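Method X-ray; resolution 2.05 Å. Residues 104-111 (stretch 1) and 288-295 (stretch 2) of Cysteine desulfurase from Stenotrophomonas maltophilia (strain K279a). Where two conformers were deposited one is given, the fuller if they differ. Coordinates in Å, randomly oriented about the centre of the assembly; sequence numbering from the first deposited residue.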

# COMPACT_ATOMS: atom_id res chain seq x y z
N ARG B 104 -19.25 10.54 -4.38
CA ARG B 104 -18.40 11.71 -4.57
C ARG B 104 -16.95 11.35 -4.25
O ARG B 104 -16.69 10.59 -3.31
CB ARG B 104 -18.86 12.88 -3.71
CG ARG B 104 -20.28 13.32 -4.01
CD ARG B 104 -20.65 14.59 -3.29
NE ARG B 104 -19.68 15.66 -3.56
CZ ARG B 104 -19.90 16.95 -3.30
NH1 ARG B 104 -18.97 17.85 -3.58
NH2 ARG B 104 -21.06 17.33 -2.77
N PRO B 105 -16.00 11.86 -5.04
CA PRO B 105 -14.59 11.51 -4.78
C PRO B 105 -14.09 12.05 -3.45
O PRO B 105 -13.19 11.45 -2.85
CB PRO B 105 -13.85 12.14 -5.97
CG PRO B 105 -14.77 13.20 -6.50
CD PRO B 105 -16.16 12.73 -6.21
N SER B 106 -14.68 13.13 -2.95
CA SER B 106 -14.31 13.68 -1.65
C SER B 106 -14.58 12.70 -0.51
O SER B 106 -13.98 12.83 0.56
CB SER B 106 -15.07 14.99 -1.41
OG SER B 106 -14.33 15.85 -0.57
N ASP B 107 -15.49 11.75 -0.70
CA ASP B 107 -15.83 10.76 0.31
C ASP B 107 -15.18 9.41 0.06
O ASP B 107 -15.59 8.41 0.67
CB ASP B 107 -17.35 10.58 0.40
CG ASP B 107 -18.09 11.89 0.61
OD1 ASP B 107 -17.48 12.86 1.13
OD2 ASP B 107 -19.29 11.95 0.27
N LEU B 108 -14.18 9.35 -0.81
CA LEU B 108 -13.56 8.09 -1.22
C LEU B 108 -12.10 8.11 -0.79
O LEU B 108 -11.30 8.89 -1.33
CB LEU B 108 -13.70 7.89 -2.73
CG LEU B 108 -13.37 6.52 -3.31
CD1 LEU B 108 -14.33 5.46 -2.76
CD2 LEU B 108 -13.43 6.59 -4.82
N VAL B 109 -11.76 7.26 0.16
CA VAL B 109 -10.41 7.15 0.68
C VAL B 109 -9.69 6.04 -0.07
O VAL B 109 -10.16 4.91 -0.11
CB VAL B 109 -10.42 6.88 2.20
CG1 VAL B 109 -9.00 6.78 2.74
CG2 VAL B 109 -11.22 7.96 2.93
N LEU B 110 -8.53 6.37 -0.66
CA LEU B 110 -7.74 5.40 -1.40
C LEU B 110 -6.74 4.73 -0.46
O LEU B 110 -6.09 5.41 0.34
CB LEU B 110 -7.00 6.10 -2.56
CG LEU B 110 -7.87 6.92 -3.53
CD1 LEU B 110 -7.04 7.65 -4.55
CD2 LEU B 110 -8.88 6.01 -4.23
N CYS B 111 -6.63 3.40 -0.55
CA CYS B 111 -5.75 2.64 0.33
C CYS B 111 -5.30 1.37 -0.40
O CYS B 111 -5.56 1.19 -1.58
CB CYS B 111 -6.47 2.36 1.65
SG CYS B 111 -8.05 1.51 1.42
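Stretch 2 288-295: DAPHKFEA

The peptide bond between Ala289 and Pro290 is cis, and the proline that follows it is the residue of stretch 2 pressed most fully against stretch 1. Proline accepts the cis form more readily than other residues, because its N-substituted ring makes the two isomers less unequal in energy. Here the CB of Ala289 and that of Pro290 both point toward stretch 1. The proline ring lies along the turn and the backbone that leads into the strand: its CD is 3.3 Å from Ser106 O, its CG 4.1 Å from Pro105 O, and its CB 3.5 Å from Leu108 O. A proline nitrogen has no proton to offer these carbonyls, so the ring meets them through its carbons.

Stretch 1 enters by a short 3-10 segment at Pro105 and Ser106, with Asp107 N hydrogen-bonded to Arg104 O (3.1 Å) and Leu108 N to Pro105 O (3.1 Å), and then continues as strand through Leu108, Val109 and Leu110. Stretch 2 is mostly loop, wound tightly around a 3-10 segment at His291 and Lys292. Lys292 N reaches Asp288 O at 2.9 Å, Phe293 N reaches Pro290 O at 2.9 Å, and Glu294 N reaches His291 O at 3.0 Å. The coil brings Pro290, Phe293 and Glu294 to stretch 1, while His291 and Lys292 make no contact with it. The order of contacts runs the same way in both stretches: the CA of Val109 is 5.2 Å from that of Pro290, and the CA of Leu110 is 6.9 Å from that of Glu294.

Val109 is the apolar centre. Its beta-branched side chain, with chi1 in t, offers two methyls: CG2 lies 4.1 Å from Pro290 CB, and CG1 lies 3.7 Å from Phe293 CB. Phe293 directs its CB toward the strand, but the end of its side chain leads away, and CG2 of Val109 meets the ring obliquely.

Glu294 supplies the one hydrogen bond between the stretches. Leu110 N donates to Glu294 OE2 at 2.9 Å, with a nearly straight angle of 173° at the hydrogen. A glutamate is long enough to bring its carboxylate to a strand amide while its aliphatic part packs on the way, Glu294 CG lying 4.0 Å from Val109 CG1. Both carboxylate oxygens also have hydrogen-bond partners elsewhere in the structure, which makes burial of the charged group tolerable. Leu108, by contrast, turns its CB away and meets stretch 2 through its carbonyl.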

# COMPACT_ATOMS: atom_id res chain seq x y z
N ASP B 288 -8.69 17.75 5.90
CA ASP B 288 -10.01 17.15 5.83
C ASP B 288 -9.97 15.84 5.05
O ASP B 288 -8.99 15.53 4.36
CB ASP B 288 -11.01 18.09 5.17
CG ASP B 288 -11.33 19.29 6.01
OD1 ASP B 288 -11.24 19.18 7.25
OD2 ASP B 288 -11.68 20.34 5.44
N ALA B 289 -11.06 15.09 5.12
CA ALA B 289 -11.21 13.92 4.28
C ALA B 289 -11.25 14.34 2.82
O ALA B 289 -11.77 15.42 2.49
CB ALA B 289 -12.50 13.16 4.65
N PRO B 290 -10.75 13.50 1.90
CA PRO B 290 -10.22 12.16 2.20
C PRO B 290 -8.74 12.12 2.60
O PRO B 290 -8.31 11.11 3.16
CB PRO B 290 -10.43 11.42 0.88
CG PRO B 290 -10.24 12.48 -0.17
CD PRO B 290 -10.85 13.75 0.45
N HIS B 291 -7.96 13.16 2.28
CA HIS B 291 -6.52 13.13 2.53
C HIS B 291 -6.19 12.97 4.01
O HIS B 291 -5.11 12.46 4.34
CB HIS B 291 -5.86 14.39 1.99
CG HIS B 291 -5.89 14.47 0.50
ND1 HIS B 291 -6.83 15.22 -0.19
CD2 HIS B 291 -5.13 13.87 -0.45
CE1 HIS B 291 -6.63 15.08 -1.49
NE2 HIS B 291 -5.61 14.27 -1.67
N LYS B 292 -7.10 13.39 4.89
CA LYS B 292 -7.05 13.10 6.32
C LYS B 292 -6.66 11.66 6.62
O LYS B 292 -5.99 11.38 7.61
CB LYS B 292 -8.42 13.43 6.93
CG LYS B 292 -8.57 13.20 8.42
CD LYS B 292 -10.00 13.56 8.84
CE LYS B 292 -10.25 13.29 10.31
NZ LYS B 292 -11.63 13.69 10.67
N PHE B 293 -7.08 10.73 5.75
CA PHE B 293 -6.89 9.30 5.97
C PHE B 293 -5.89 8.68 5.00
O PHE B 293 -5.77 7.45 4.96
CB PHE B 293 -8.24 8.56 5.92
CG PHE B 293 -9.21 9.01 6.98
CD1 PHE B 293 -9.03 8.65 8.31
CD2 PHE B 293 -10.29 9.81 6.65
CE1 PHE B 293 -9.93 9.09 9.31
CE2 PHE B 293 -11.20 10.25 7.62
CZ PHE B 293 -11.01 9.89 8.96
N GLU B 294 -5.14 9.49 4.25
CA GLU B 294 -4.13 9.04 3.29
C GLU B 294 -2.79 9.65 3.69
O GLU B 294 -2.42 10.74 3.25
CB GLU B 294 -4.52 9.44 1.84
CG GLU B 294 -5.83 8.77 1.35
CD GLU B 294 -6.51 9.54 0.22
OE1 GLU B 294 -5.96 10.58 -0.21
OE2 GLU B 294 -7.60 9.11 -0.23
N ALA B 295 -2.04 8.94 4.54
CA ALA B 295 -0.79 9.45 5.09
C ALA B 295 0.38 9.04 4.20
O ALA B 295 0.46 7.88 3.77
CB ALA B 295 -0.58 8.95 6.52